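Local coordinates for protein dephospho-CoA kinase (Mycobacterium paratuberculosis, PDB 6N39) that probably phosphorylates the 3'-hydroxyl of dephospho-coenzyme A with ATP, the last step of coenzyme A biosynthesis, and carries a C-terminal domain that helps the full-length enzyme fold, at residues V136-D141 against L181-S186; V203-N208 against S332-R337; R234-L239 against I270-T275; D303-D308 against A323-R328; A369-V374 against A391-W396. All coordinates share one frame; numbering follows the deposited sequence.

Interaction 1: residues V136-D141 against L181-S186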
# COMPACT_ATOMS: atom_id res chain seq x y z
N VAL A 136 -2.95 -8.76 -2.01
CA VAL A 136 -3.76 -9.51 -2.96
C VAL A 136 -4.93 -10.13 -2.21
O VAL A 136 -4.74 -10.80 -1.19
CB VAL A 136 -2.94 -10.61 -3.66
CG1 VAL A 136 -3.81 -11.34 -4.71
CG2 VAL A 136 -1.75 -10.02 -4.31
N ILE A 137 -6.14 -9.92 -2.70
CA ILE A 137 -7.31 -10.52 -2.08
C ILE A 137 -8.07 -11.28 -3.15
O ILE A 137 -8.35 -10.73 -4.22
CB ILE A 137 -8.19 -9.47 -1.38
CG1 ILE A 137 -7.32 -8.65 -0.43
CG2 ILE A 137 -9.32 -10.16 -0.64
CD1 ILE A 137 -8.08 -7.75 0.51
N VAL A 138 -8.39 -12.55 -2.87
CA VAL A 138 -9.15 -13.38 -3.79
C VAL A 138 -10.60 -13.35 -3.36
O VAL A 138 -10.91 -13.27 -2.16
CB VAL A 138 -8.59 -14.82 -3.84
CG1 VAL A 138 -8.66 -15.50 -2.48
CG2 VAL A 138 -9.32 -15.64 -4.86
N TYR A 139 -11.51 -13.35 -4.34
CA TYR A 139 -12.93 -13.38 -4.04
C TYR A 139 -13.63 -14.27 -5.05
O TYR A 139 -13.03 -14.72 -6.03
CB TYR A 139 -13.55 -11.97 -4.04
CG TYR A 139 -13.59 -11.33 -5.41
CD1 TYR A 139 -12.46 -10.72 -5.93
CD2 TYR A 139 -14.76 -11.34 -6.19
CE1 TYR A 139 -12.47 -10.14 -7.19
CE2 TYR A 139 -14.78 -10.76 -7.45
CZ TYR A 139 -13.63 -10.15 -7.94
OH TYR A 139 -13.62 -9.56 -9.19
N ALA A 140 -14.91 -14.53 -4.81
CA ALA A 140 -15.71 -15.40 -5.67
C ALA A 140 -17.18 -15.14 -5.40
O ALA A 140 -17.55 -14.70 -4.30
CB ALA A 140 -15.39 -16.88 -5.44
N ASP A 141 -18.01 -15.41 -6.41
CA ASP A 141 -19.45 -15.28 -6.24
C ASP A 141 -19.92 -16.08 -5.03
O ASP A 141 -19.43 -17.18 -4.78
CB ASP A 141 -20.20 -15.77 -7.49
CG ASP A 141 -19.75 -15.07 -8.77
OD1 ASP A 141 -19.83 -15.71 -9.85
OD2 ASP A 141 -19.33 -13.90 -8.71
N LEU A 181 -8.75 -10.28 -7.09
CA LEU A 181 -8.57 -11.42 -7.98
C LEU A 181 -9.78 -12.34 -7.91
O LEU A 181 -10.07 -12.90 -6.85
CB LEU A 181 -7.26 -12.13 -7.61
CG LEU A 181 -6.52 -12.91 -8.66
CD1 LEU A 181 -5.09 -13.13 -8.22
CD2 LEU A 181 -7.25 -14.22 -8.84
N ASP A 182 -10.46 -12.51 -9.04
CA ASP A 182 -11.73 -13.23 -9.10
C ASP A 182 -11.47 -14.71 -9.30
O ASP A 182 -10.86 -15.11 -10.30
CB ASP A 182 -12.60 -12.66 -10.22
CG ASP A 182 -14.01 -13.28 -10.26
OD1 ASP A 182 -14.29 -14.26 -9.54
OD2 ASP A 182 -14.85 -12.77 -11.03
N ASN A 183 -11.91 -15.53 -8.35
CA ASN A 183 -11.76 -16.98 -8.45
C ASN A 183 -13.13 -17.64 -8.58
O ASN A 183 -13.43 -18.61 -7.88
CB ASN A 183 -11.00 -17.53 -7.23
CG ASN A 183 -10.75 -19.04 -7.32
OD1 ASN A 183 -10.56 -19.59 -8.41
ND2 ASN A 183 -10.79 -19.72 -6.18
N SER A 184 -13.97 -17.12 -9.47
CA SER A 184 -15.26 -17.75 -9.72
C SER A 184 -15.17 -18.89 -10.73
O SER A 184 -16.15 -19.64 -10.87
CB SER A 184 -16.28 -16.73 -10.22
OG SER A 184 -16.55 -15.74 -9.23
N GLY A 185 -14.05 -19.05 -11.43
CA GLY A 185 -13.92 -20.01 -12.51
C GLY A 185 -13.23 -21.29 -12.09
O GLY A 185 -13.28 -21.71 -10.93
N SER A 186 -12.55 -21.92 -13.05
CA SER A 186 -11.93 -23.22 -12.85
C SER A 186 -10.59 -23.07 -12.15
O SER A 186 -10.02 -21.97 -12.08
CB SER A 186 -11.74 -23.92 -14.19
OG SER A 186 -10.75 -23.24 -14.97
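Val138 and Tyr139 pair with Leu181 and Asp182 as two parallel strands, and the backbone ladder runs Leu181 N to Ile137 O, Tyr139 N to Leu181 O and Asn183 N to Tyr139 O. The last of these is the shortest, 2.7 Å from Asn183 N to Tyr139 O, and it carries the pairing one residue past the end of strand 179-182. The tight side is the face that bears Val138 and Leu181. There Val138 CG2 lies 3.5 Å from Asn183 CB, the two side chains running side by side and pointing the same way, and Leu25 of helix 22-31 packs on Val136, Val138 and Leu181. The face bearing Tyr139 and Asp182 is nearer solvent, Asp182 being exposed; Trp180 stacks on the Tyr139 ring. Tyr139 has CG between its backbone N and carbonyl carbon (chi1 68°), and Asp182 CA sits over a face of its ring, 3.9 Å from the centroid, in a CH-pi contact. Beyond the strands, Ser184 OG donates to the syn lone pair of Asp182 OD1 at 2.7 Å and accepts from Asp141 N at 3.2 Å, so one hydroxyl links the loop after strand 135-139 to the Asp182 carboxylate. Asn183 ND2 is bonded to Ala20 O in the predicted ATP-binding loop. Strands 135-139 and 179-182 form one margin of the five-stranded parallel sheet, order 2-3-1-4-5, of a P-loop kinase, with Asn183 against the probable Walker A loop.

Interaction 2: residues V203-N208 against S332-R337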
# COMPACT_ATOMS: atom_id res chain seq x y z
N VAL A 203 6.89 -9.78 -10.62
CA VAL A 203 8.28 -9.90 -11.05
C VAL A 203 8.93 -8.54 -11.27
O VAL A 203 10.01 -8.29 -10.69
CB VAL A 203 8.37 -10.81 -12.30
CG1 VAL A 203 9.69 -10.59 -13.01
CG2 VAL A 203 8.21 -12.30 -11.91
N PRO A 204 8.37 -7.62 -12.06
CA PRO A 204 9.03 -6.31 -12.21
C PRO A 204 9.03 -5.49 -10.93
O PRO A 204 10.00 -4.77 -10.70
CB PRO A 204 8.22 -5.63 -13.34
CG PRO A 204 6.90 -6.34 -13.36
CD PRO A 204 7.18 -7.75 -12.94
N PHE A 205 8.01 -5.59 -10.07
CA PHE A 205 8.03 -4.90 -8.78
C PHE A 205 9.25 -5.32 -7.97
O PHE A 205 10.04 -4.48 -7.51
CB PHE A 205 6.73 -5.19 -8.03
CG PHE A 205 6.46 -4.28 -6.83
CD1 PHE A 205 7.33 -3.26 -6.46
CD2 PHE A 205 5.30 -4.46 -6.07
CE1 PHE A 205 7.05 -2.43 -5.36
CE2 PHE A 205 5.02 -3.66 -4.96
CZ PHE A 205 5.89 -2.62 -4.61
N ALA A 206 9.44 -6.64 -7.81
CA ALA A 206 10.58 -7.15 -7.04
C ALA A 206 11.91 -6.78 -7.71
O ALA A 206 12.87 -6.40 -7.02
CB ALA A 206 10.48 -8.67 -6.88
N HIS A 207 11.99 -6.91 -9.04
CA HIS A 207 13.24 -6.59 -9.72
C HIS A 207 13.57 -5.11 -9.56
O HIS A 207 14.73 -4.75 -9.33
CB HIS A 207 13.16 -6.96 -11.20
CG HIS A 207 14.38 -6.59 -11.97
ND1 HIS A 207 15.60 -7.18 -11.75
CD2 HIS A 207 14.57 -5.71 -12.97
CE1 HIS A 207 16.49 -6.68 -12.58
NE2 HIS A 207 15.89 -5.78 -13.34
N ASN A 208 12.56 -4.24 -9.69
CA ASN A 208 12.76 -2.81 -9.53
C ASN A 208 13.24 -2.48 -8.14
O ASN A 208 14.13 -1.64 -7.96
CB ASN A 208 11.46 -2.06 -9.83
CG ASN A 208 11.20 -1.91 -11.32
OD1 ASN A 208 12.07 -2.16 -12.14
ND2 ASN A 208 9.99 -1.48 -11.66
N SER A 332 7.18 4.75 -6.59
CA SER A 332 6.87 3.33 -6.45
C SER A 332 7.64 2.51 -7.47
O SER A 332 7.83 2.93 -8.61
CB SER A 332 5.37 3.08 -6.62
OG SER A 332 5.10 1.70 -6.57
N ALA A 333 8.08 1.32 -7.06
CA ALA A 333 8.65 0.33 -7.95
C ALA A 333 7.59 -0.57 -8.59
O ALA A 333 7.94 -1.45 -9.38
CB ALA A 333 9.67 -0.54 -7.20
N ASP A 334 6.31 -0.38 -8.24
CA ASP A 334 5.24 -1.26 -8.70
C ASP A 334 4.68 -0.73 -10.02
O ASP A 334 4.01 0.32 -10.02
CB ASP A 334 4.14 -1.33 -7.64
CG ASP A 334 2.99 -2.28 -8.00
OD1 ASP A 334 2.97 -2.84 -9.11
OD2 ASP A 334 2.10 -2.47 -7.15
N PRO A 335 4.90 -1.40 -11.16
CA PRO A 335 4.37 -0.86 -12.43
C PRO A 335 2.85 -0.83 -12.49
O PRO A 335 2.30 -0.14 -13.35
CB PRO A 335 4.94 -1.80 -13.50
CG PRO A 335 5.20 -3.09 -12.77
CD PRO A 335 5.60 -2.68 -11.36
N GLY A 336 2.15 -1.53 -11.60
CA GLY A 336 0.71 -1.42 -11.55
C GLY A 336 0.16 -0.17 -10.88
O GLY A 336 -1.04 0.06 -10.95
N ARG A 337 1.00 0.63 -10.22
CA ARG A 337 0.52 1.84 -9.53
C ARG A 337 1.64 2.86 -9.42
O ARG A 337 2.17 3.12 -8.33
CB ARG A 337 -0.04 1.47 -8.15
CG ARG A 337 -0.64 2.66 -7.34
CD ARG A 337 -1.71 3.44 -8.12
NE ARG A 337 -1.10 4.41 -9.05
CZ ARG A 337 -1.73 4.91 -10.11
NH1 ARG A 337 -2.98 4.52 -10.39
NH2 ARG A 337 -1.11 5.76 -10.91
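Phe205 lays its ring flat against Asp334: CB of the aspartate sits over the ring centre, 3.5 Å from the centroid and 6° off the normal. The carboxylate plane is turned 15° from the ring, so the two flat groups are stacked. With CG anti to the backbone N (chi1 -166°), the ring comes to lie beside Ala333 and Asp334, Phe205 CD1 3.7 Å from Ala333 CB. One turn on, Asn208 ND2 reaches Ala333 O at 3.1 Å, a fairly straight bond with the acceptor near the amide plane. Pro204 and Pro335 cross at about a right angle, meeting CG to CG at 3.7 Å. The loop is shaped from within by an ST turn at Ser332 and an Asx turn at Asp334, whose OD1 accepts from Gly336 N. Asp334 OD2 also forms a salt bridge with Arg201, earlier on the same helix. The last turns of helix 187-210, the helix that follows the final strand of the parallel sheet, thereby rest on the loop between strands 328-331 and 339-345, with Leu10 of strand 10-16 against Phe205.

Interaction 3: residues R234-L239 against I270-T275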
# COMPACT_ATOMS: atom_id res chain seq x y z
N ARG A 234 -4.99 3.83 0.28
CA ARG A 234 -4.10 2.71 0.58
C ARG A 234 -2.66 3.18 0.69
O ARG A 234 -1.93 2.79 1.61
CB ARG A 234 -4.22 1.61 -0.48
CG ARG A 234 -5.56 0.94 -0.45
CD ARG A 234 -5.57 -0.31 -1.29
NE ARG A 234 -5.61 -0.04 -2.71
CZ ARG A 234 -6.72 0.07 -3.43
NH1 ARG A 234 -7.91 -0.08 -2.86
NH2 ARG A 234 -6.65 0.30 -4.73
N ILE A 235 -2.25 4.08 -0.22
CA ILE A 235 -0.86 4.55 -0.23
C ILE A 235 -0.57 5.40 1.02
O ILE A 235 0.46 5.24 1.67
CB ILE A 235 -0.58 5.32 -1.53
CG1 ILE A 235 -0.67 4.38 -2.74
CG2 ILE A 235 0.79 6.00 -1.45
CD1 ILE A 235 -0.85 5.11 -4.11
N VAL A 236 -1.47 6.33 1.33
CA VAL A 236 -1.32 7.20 2.50
C VAL A 236 -1.16 6.36 3.76
O VAL A 236 -0.27 6.62 4.57
CB VAL A 236 -2.52 8.16 2.62
CG1 VAL A 236 -2.56 8.80 4.03
CG2 VAL A 236 -2.47 9.25 1.53
N ASN A 237 -2.02 5.35 3.94
CA ASN A 237 -1.92 4.51 5.13
C ASN A 237 -0.59 3.78 5.17
O ASN A 237 0.07 3.71 6.22
CB ASN A 237 -3.08 3.50 5.17
CG ASN A 237 -4.42 4.15 5.46
OD1 ASN A 237 -4.48 5.31 5.88
ND2 ASN A 237 -5.50 3.40 5.25
N ARG A 238 -0.19 3.20 4.03
CA ARG A 238 1.07 2.46 3.94
C ARG A 238 2.26 3.35 4.31
O ARG A 238 3.19 2.92 5.02
CB ARG A 238 1.23 1.89 2.53
CG ARG A 238 2.56 1.20 2.25
CD ARG A 238 2.66 0.70 0.77
NE ARG A 238 1.53 -0.16 0.42
CZ ARG A 238 0.78 -0.02 -0.68
NH1 ARG A 238 1.08 0.90 -1.61
NH2 ARG A 238 -0.25 -0.84 -0.86
N LEU A 239 2.25 4.59 3.85
CA LEU A 239 3.36 5.49 4.10
C LEU A 239 3.35 6.00 5.55
O LEU A 239 4.41 6.17 6.15
CB LEU A 239 3.34 6.66 3.11
CG LEU A 239 3.56 6.35 1.62
CD1 LEU A 239 3.30 7.60 0.73
CD2 LEU A 239 4.97 5.84 1.38
N ILE A 270 0.04 8.89 -9.10
CA ILE A 270 -0.51 9.46 -7.87
C ILE A 270 0.61 10.17 -7.12
O ILE A 270 1.65 9.58 -6.84
CB ILE A 270 -1.15 8.35 -7.01
CG1 ILE A 270 -2.45 7.88 -7.70
CG2 ILE A 270 -1.43 8.86 -5.59
CD1 ILE A 270 -3.20 6.80 -6.93
N ASP A 271 0.40 11.44 -6.78
CA ASP A 271 1.38 12.18 -5.98
C ASP A 271 0.96 12.23 -4.53
O ASP A 271 -0.20 12.55 -4.22
CB ASP A 271 1.56 13.61 -6.50
CG ASP A 271 2.21 13.65 -7.86
OD1 ASP A 271 1.48 13.48 -8.86
OD2 ASP A 271 3.44 13.83 -7.92
N ILE A 272 1.92 11.95 -3.64
CA ILE A 272 1.75 11.99 -2.20
C ILE A 272 2.83 12.90 -1.61
O ILE A 272 3.97 12.86 -2.06
CB ILE A 272 1.90 10.59 -1.57
CG1 ILE A 272 0.97 9.58 -2.24
CG2 ILE A 272 1.66 10.69 -0.06
CD1 ILE A 272 -0.54 9.90 -2.06
N GLN A 273 2.49 13.69 -0.60
CA GLN A 273 3.50 14.42 0.14
C GLN A 273 3.56 13.91 1.58
O GLN A 273 2.54 13.88 2.27
CB GLN A 273 3.22 15.93 0.14
CG GLN A 273 4.26 16.71 0.94
CD GLN A 273 4.06 18.21 0.87
OE1 GLN A 273 4.73 18.89 0.10
NE2 GLN A 273 3.12 18.73 1.68
N ILE A 274 4.76 13.53 2.02
CA ILE A 274 5.06 13.31 3.43
C ILE A 274 5.71 14.58 3.96
O ILE A 274 6.76 15.01 3.45
CB ILE A 274 5.99 12.11 3.63
CG1 ILE A 274 5.38 10.83 3.02
CG2 ILE A 274 6.31 11.93 5.11
CD1 ILE A 274 6.36 9.64 3.05
N THR A 275 5.10 15.19 4.98
CA THR A 275 5.67 16.34 5.66
C THR A 275 6.53 15.85 6.82
O THR A 275 6.06 15.08 7.66
CB THR A 275 4.57 17.28 6.17
OG1 THR A 275 3.86 17.84 5.05
CG2 THR A 275 5.17 18.42 6.96
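Ile272 is the knob at the middle of this contact, and Ile235, Val236 and Leu239 form the hollow that takes it. Its two branches part inside that hollow. CG1 goes toward the earlier turn, 3.7 Å from Ile235 CG2, while CG2 meets Leu239 CD1 at 3.6 Å. At the end of the longer branch, CD1 is turned toward Val236 CG2, 4.1 Å away, because chi2 of Ile272 is folded to -64° where the other two isoleucines of the strand have theirs extended. Ile270 and Ile274 follow the same side of the strand and extend the contact in both directions. Ile270 CD1 touches Ile235 CD1 at 4.0 Å, methyl against methyl, and Ile274 CD1 approaches Leu239 CB at 4.2 Å. Every contact here is between aliphatic carbons, and Ile235, Val236 and Leu239 each cross Ile272 at a slant instead of lying along it. Helix and strand run nearly the same way: their axes make an angle of 29° and come within 9.8 Å, so residues spaced three and four apart on the helix follow every second residue of the strand. Helix 228-243 packs on one face of the mixed sheet 249-253, 270-276, 339-345, 328-331 in the UPF0157 region, running roughly with strand 270-276. Val250 of strand 249-253 touches Ile272 on one flank, and Val341 of strand 339-345 touches both Leu239 and Ile274 on the other.

Interaction 4: residues D303-D308 against A323-R328. With ACT (acetate ion), chain E.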
# COMPACT_ATOMS: atom_id res chain seq x y z
N ASP A 303 12.77 21.27 -5.56
CA ASP A 303 11.83 21.73 -6.58
C ASP A 303 12.43 22.92 -7.33
O ASP A 303 13.48 23.46 -6.96
CB ASP A 303 10.48 22.13 -5.94
CG ASP A 303 9.75 20.96 -5.28
OD1 ASP A 303 9.50 19.93 -5.95
OD2 ASP A 303 9.42 21.06 -4.08
N VAL A 304 11.74 23.36 -8.38
CA VAL A 304 12.08 24.61 -9.06
C VAL A 304 11.73 25.78 -8.15
O VAL A 304 10.59 25.91 -7.69
CB VAL A 304 11.32 24.71 -10.40
CG1 VAL A 304 11.64 26.03 -11.13
CG2 VAL A 304 11.67 23.52 -11.28
N ALA A 305 12.71 26.64 -7.87
CA ALA A 305 12.46 27.78 -6.98
C ALA A 305 11.54 28.80 -7.65
O ALA A 305 11.58 29.00 -8.86
CB ALA A 305 13.77 28.47 -6.58
N LYS A 306 10.71 29.46 -6.83
CA LYS A 306 10.00 30.66 -7.26
C LYS A 306 10.46 31.83 -6.41
O LYS A 306 10.72 31.67 -5.22
CB LYS A 306 8.47 30.53 -7.11
CG LYS A 306 7.89 29.19 -7.41
CD LYS A 306 7.80 28.92 -8.90
CE LYS A 306 7.82 27.41 -9.12
NZ LYS A 306 7.45 26.73 -7.86
N PRO A 307 10.58 33.02 -6.99
CA PRO A 307 10.93 34.19 -6.19
C PRO A 307 9.79 34.56 -5.25
O PRO A 307 8.64 34.15 -5.43
CB PRO A 307 11.15 35.28 -7.24
CG PRO A 307 10.21 34.86 -8.35
CD PRO A 307 10.22 33.37 -8.37
N ASP A 308 10.12 35.37 -4.25
CA ASP A 308 9.19 35.78 -3.19
C ASP A 308 8.39 34.58 -2.70
O ASP A 308 7.17 34.52 -2.81
CB ASP A 308 8.27 36.90 -3.66
CG ASP A 308 7.46 37.51 -2.51
OD1 ASP A 308 7.85 37.34 -1.34
OD2 ASP A 308 6.42 38.14 -2.79
N ALA A 323 17.85 27.41 -0.14
CA ALA A 323 17.87 26.16 0.62
C ALA A 323 16.47 25.71 1.01
O ALA A 323 16.23 24.50 1.19
CB ALA A 323 18.74 26.32 1.87
N LEU A 324 15.52 26.63 1.12
CA LEU A 324 14.17 26.25 1.55
C LEU A 324 13.39 25.52 0.47
O LEU A 324 12.26 25.09 0.74
CB LEU A 324 13.39 27.49 2.01
CG LEU A 324 13.99 28.18 3.24
CD1 LEU A 324 13.15 29.39 3.66
CD2 LEU A 324 14.12 27.18 4.40
N TRP A 325 13.94 25.39 -0.75
CA TRP A 325 13.26 24.63 -1.79
C TRP A 325 13.74 23.18 -1.86
O TRP A 325 13.26 22.43 -2.72
CB TRP A 325 13.42 25.32 -3.16
CG TRP A 325 12.62 26.59 -3.26
CD1 TRP A 325 13.09 27.87 -3.12
CD2 TRP A 325 11.21 26.70 -3.48
NE1 TRP A 325 12.05 28.76 -3.27
CE2 TRP A 325 10.89 28.07 -3.47
CE3 TRP A 325 10.18 25.76 -3.66
CZ2 TRP A 325 9.58 28.54 -3.66
CZ3 TRP A 325 8.87 26.22 -3.86
CH2 TRP A 325 8.59 27.60 -3.85
N HIS A 326 14.64 22.75 -0.98
CA HIS A 326 15.13 21.38 -1.04
C HIS A 326 14.08 20.40 -0.55
O HIS A 326 13.13 20.77 0.15
CB HIS A 326 16.42 21.22 -0.23
CG HIS A 326 17.60 21.89 -0.85
ND1 HIS A 326 18.86 21.34 -0.84
CD2 HIS A 326 17.71 23.06 -1.52
CE1 HIS A 326 19.70 22.14 -1.46
NE2 HIS A 326 19.02 23.20 -1.89
N LYS A 327 14.24 19.14 -0.96
CA LYS A 327 13.31 18.06 -0.64
C LYS A 327 14.00 16.72 -0.91
O LYS A 327 15.16 16.66 -1.34
CB LYS A 327 12.03 18.19 -1.48
CG LYS A 327 12.23 17.90 -2.98
CD LYS A 327 10.89 17.87 -3.74
CE LYS A 327 11.02 17.26 -5.13
NZ LYS A 327 9.70 17.23 -5.84
N ARG A 328 13.27 15.64 -0.64
CA ARG A 328 13.60 14.34 -1.22
C ARG A 328 12.39 13.85 -2.00
O ARG A 328 11.28 14.35 -1.84
CB ARG A 328 14.01 13.30 -0.14
CG ARG A 328 15.15 13.75 0.81
CD ARG A 328 16.51 13.88 0.13
NE ARG A 328 17.57 14.31 1.07
CZ ARG A 328 18.10 15.54 1.14
NH1 ARG A 328 17.69 16.52 0.33
NH2 ARG A 328 19.07 15.80 2.02
C ACT E . 20.12 19.01 1.42
O ACT E . 19.39 18.94 0.39
OXT ACT E . 20.35 18.12 2.31
CH3 ACT E . 20.85 20.41 1.65
O HOH W 1 10.64 21.88 -2.11
O HOH W 2 12.79 31.72 -3.17
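Asp303 has CG beside its backbone N (chi1 -64°), and Lys327 has CG between its backbone N and carbonyl carbon (chi1 70°), its chain extended beyond; the two side chains cross at about a right angle and close a salt bridge, Lys327 NZ to Asp303 OD1 at 2.7 Å. This joins two parts of the long connection between helix 286-291 and strand 328-331 in the GrpB-like domain. The ammonium meets OD1 on its syn side, though 28° out of the carboxylate plane, and also bonds His342; OD2 turns to Arg344, so the carboxylate probably offsets two positive charges. Nearby, Asp303 N donates to Trp325 O at 3.1 Å, and a water bridges that carbonyl to Asp303 OD2. The backbone of 304-306 then passes over one face of the Trp325 indole. Ala305 CA stands 3.7 Å from the centroid of the five-membered ring, almost on its normal, in a CH-pi contact, while Lys306 CG lies 4.0 Å from Trp325 CH2. Further along segment 323-328, an acetate probably left by the crystallisation liquor is held by His326 ND1 and the guanidinium of Arg328. At the indole edge, in the ring plane, a second water accepts from Trp325 NE1 at 3.1 Å and donates to Lys306 O at 2.9 Å.

Interaction 5: residues A369-V374 against A391-W396. With ACT (acetate ion), chain C; ACT (acetate ion), chain G.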
# COMPACT_ATOMS: atom_id res chain seq x y z
N ALA A 369 -9.46 25.05 -15.66
CA ALA A 369 -9.53 25.03 -17.12
C ALA A 369 -8.21 25.50 -17.74
O ALA A 369 -7.71 24.90 -18.70
CB ALA A 369 -10.70 25.88 -17.60
N ASP A 370 -7.65 26.59 -17.21
CA ASP A 370 -6.35 27.07 -17.68
C ASP A 370 -5.30 25.97 -17.58
O ASP A 370 -4.53 25.72 -18.52
CB ASP A 370 -5.89 28.28 -16.86
CG ASP A 370 -6.63 29.54 -17.22
OD1 ASP A 370 -7.38 29.54 -18.22
OD2 ASP A 370 -6.45 30.54 -16.49
N TYR A 371 -5.25 25.30 -16.42
CA TYR A 371 -4.26 24.25 -16.21
C TYR A 371 -4.46 23.10 -17.19
O TYR A 371 -3.49 22.59 -17.76
CB TYR A 371 -4.35 23.75 -14.76
CG TYR A 371 -3.26 22.79 -14.35
CD1 TYR A 371 -1.98 22.88 -14.89
CD2 TYR A 371 -3.50 21.79 -13.41
CE1 TYR A 371 -0.97 22.00 -14.50
CE2 TYR A 371 -2.50 20.90 -13.02
CZ TYR A 371 -1.24 21.02 -13.57
OH TYR A 371 -0.23 20.15 -13.20
N LEU A 372 -5.71 22.70 -17.40
CA LEU A 372 -6.00 21.63 -18.35
C LEU A 372 -5.52 22.00 -19.75
O LEU A 372 -4.94 21.16 -20.45
CB LEU A 372 -7.48 21.31 -18.35
CG LEU A 372 -7.85 20.23 -19.37
CD1 LEU A 372 -7.15 18.93 -19.03
CD2 LEU A 372 -9.34 20.04 -19.45
N ALA A 373 -5.76 23.25 -20.17
CA ALA A 373 -5.34 23.65 -21.51
C ALA A 373 -3.82 23.61 -21.63
O ALA A 373 -3.28 23.18 -22.66
CB ALA A 373 -5.88 25.04 -21.85
N VAL A 374 -3.11 24.04 -20.58
CA VAL A 374 -1.66 23.95 -20.60
C VAL A 374 -1.22 22.49 -20.74
O VAL A 374 -0.32 22.17 -21.52
CB VAL A 374 -1.04 24.59 -19.34
CG1 VAL A 374 0.43 24.26 -19.27
CG2 VAL A 374 -1.24 26.10 -19.35
N ALA A 391 9.01 20.62 -19.72
CA ALA A 391 9.46 21.93 -20.18
C ALA A 391 8.29 22.80 -20.62
O ALA A 391 8.25 24.00 -20.30
CB ALA A 391 10.48 21.79 -21.32
N VAL A 392 7.33 22.24 -21.36
CA VAL A 392 6.21 23.06 -21.82
C VAL A 392 5.34 23.49 -20.63
O VAL A 392 4.91 24.64 -20.56
CB VAL A 392 5.40 22.34 -22.90
CG1 VAL A 392 4.12 23.11 -23.22
CG2 VAL A 392 6.23 22.20 -24.16
N LYS A 393 5.13 22.59 -19.66
CA LYS A 393 4.30 22.96 -18.50
C LYS A 393 4.99 23.98 -17.60
O LYS A 393 4.32 24.84 -17.02
CB LYS A 393 3.97 21.72 -17.66
CG LYS A 393 3.03 20.72 -18.27
CD LYS A 393 2.16 20.06 -17.20
CE LYS A 393 2.96 19.49 -16.03
NZ LYS A 393 2.05 19.04 -14.92
N GLU A 394 6.30 23.86 -17.41
CA GLU A 394 6.94 24.52 -16.27
C GLU A 394 6.71 26.03 -16.20
O GLU A 394 6.45 26.52 -15.09
CB GLU A 394 8.45 24.21 -16.27
CG GLU A 394 9.15 24.58 -14.95
CD GLU A 394 8.50 23.93 -13.73
OE1 GLU A 394 8.41 24.59 -12.67
OE2 GLU A 394 8.05 22.76 -13.82
N PRO A 395 6.79 26.81 -17.28
CA PRO A 395 6.60 28.26 -17.11
C PRO A 395 5.25 28.63 -16.49
O PRO A 395 5.16 29.62 -15.76
CB PRO A 395 6.75 28.82 -18.53
CG PRO A 395 7.58 27.79 -19.25
CD PRO A 395 7.13 26.47 -18.67
N TRP A 396 4.20 27.84 -16.73
CA TRP A 396 2.88 28.16 -16.19
C TRP A 396 2.87 28.17 -14.66
O TRP A 396 2.12 28.94 -14.06
CB TRP A 396 1.85 27.16 -16.72
CG TRP A 396 0.45 27.42 -16.24
CD1 TRP A 396 -0.47 28.27 -16.79
CD2 TRP A 396 -0.20 26.81 -15.11
NE1 TRP A 396 -1.65 28.23 -16.08
CE2 TRP A 396 -1.51 27.34 -15.04
CE3 TRP A 396 0.20 25.87 -14.16
CZ2 TRP A 396 -2.42 26.96 -14.05
CZ3 TRP A 396 -0.72 25.48 -13.18
CH2 TRP A 396 -2.00 26.04 -13.13
C ACT C . 0.12 18.00 -10.63
O ACT C . -0.79 18.48 -11.36
OXT ACT C . 0.22 16.83 -10.17
CH3 ACT C . 1.31 18.98 -10.24
C ACT G . -0.16 16.05 -14.85
O ACT G . 0.52 16.49 -15.84
OXT ACT G . -1.33 15.53 -14.83
CH3 ACT G . 0.53 16.19 -13.45
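Tyr371 and Val374 meet Trp396 in an aromatic and aliphatic contact between two helices, 365-382 and 386-411, that form an antiparallel helical hairpin near the surface of the UPF0157 region. The local axes make an angle of 155° and approach to 10.5 Å, a separation bridged by the large side chains. Trp396 points at the other helix, CG anti to its backbone N (chi1 -179°), and one face of its indole receives both partners. At the six-membered part, Tyr371 CD1 lies over the indole near its rim: the ring planes are 11° apart but slid so far that they barely overlap, the centroids being 4.7 Å apart, and Tyr371 CD1 comes to 3.4 Å from Trp396 CZ3. Over the five-membered part comes Val374 CG2, a CH-pi contact in which the methyl is 3.4 Å from Trp396 CD1. Phe357 of helix 349-363 touches Trp396 and meets Tyr371 edge to face, linking the hairpin to that helix. At the polar end Lys393 bends at chi2 and chi3, and its ammonium lies near the plane of the tyrosine ring. Two acetates, probably from the crystallisation liquor, meet these groups, one of them accepting from Lys393 NZ. Tyr371 OH accepts from Lys393 NZ at 3.1 Å. The same Tyr371 OH donates to atom O of the other acetate (ACT, chain C) at 2.5 Å.

Interaction 1 belongs to the kinase part and is the contact beside the predicted ATP site, the Asn183 side chain lying about 4 Å from Gly21. Helix 187-210 follows directly from its second strand and leads to interaction 2, whose centre is about 23 Å away and which sets the end of that helix against a loop of the UPF0157 region. Interaction 3 is nested in the loop that interaction 2 closes, and the two touch where Arg337 CG comes 4.1 Å from Ile235 CD1. Interaction 4 is nested in that loop too, its segment 323-328 running on toward 332-337. Interactions 4 and 5 meet through Val304 CB and Glu394 OE1, 3.7 Å apart; their centres lie about 48 and 43 Å from that of interaction 1.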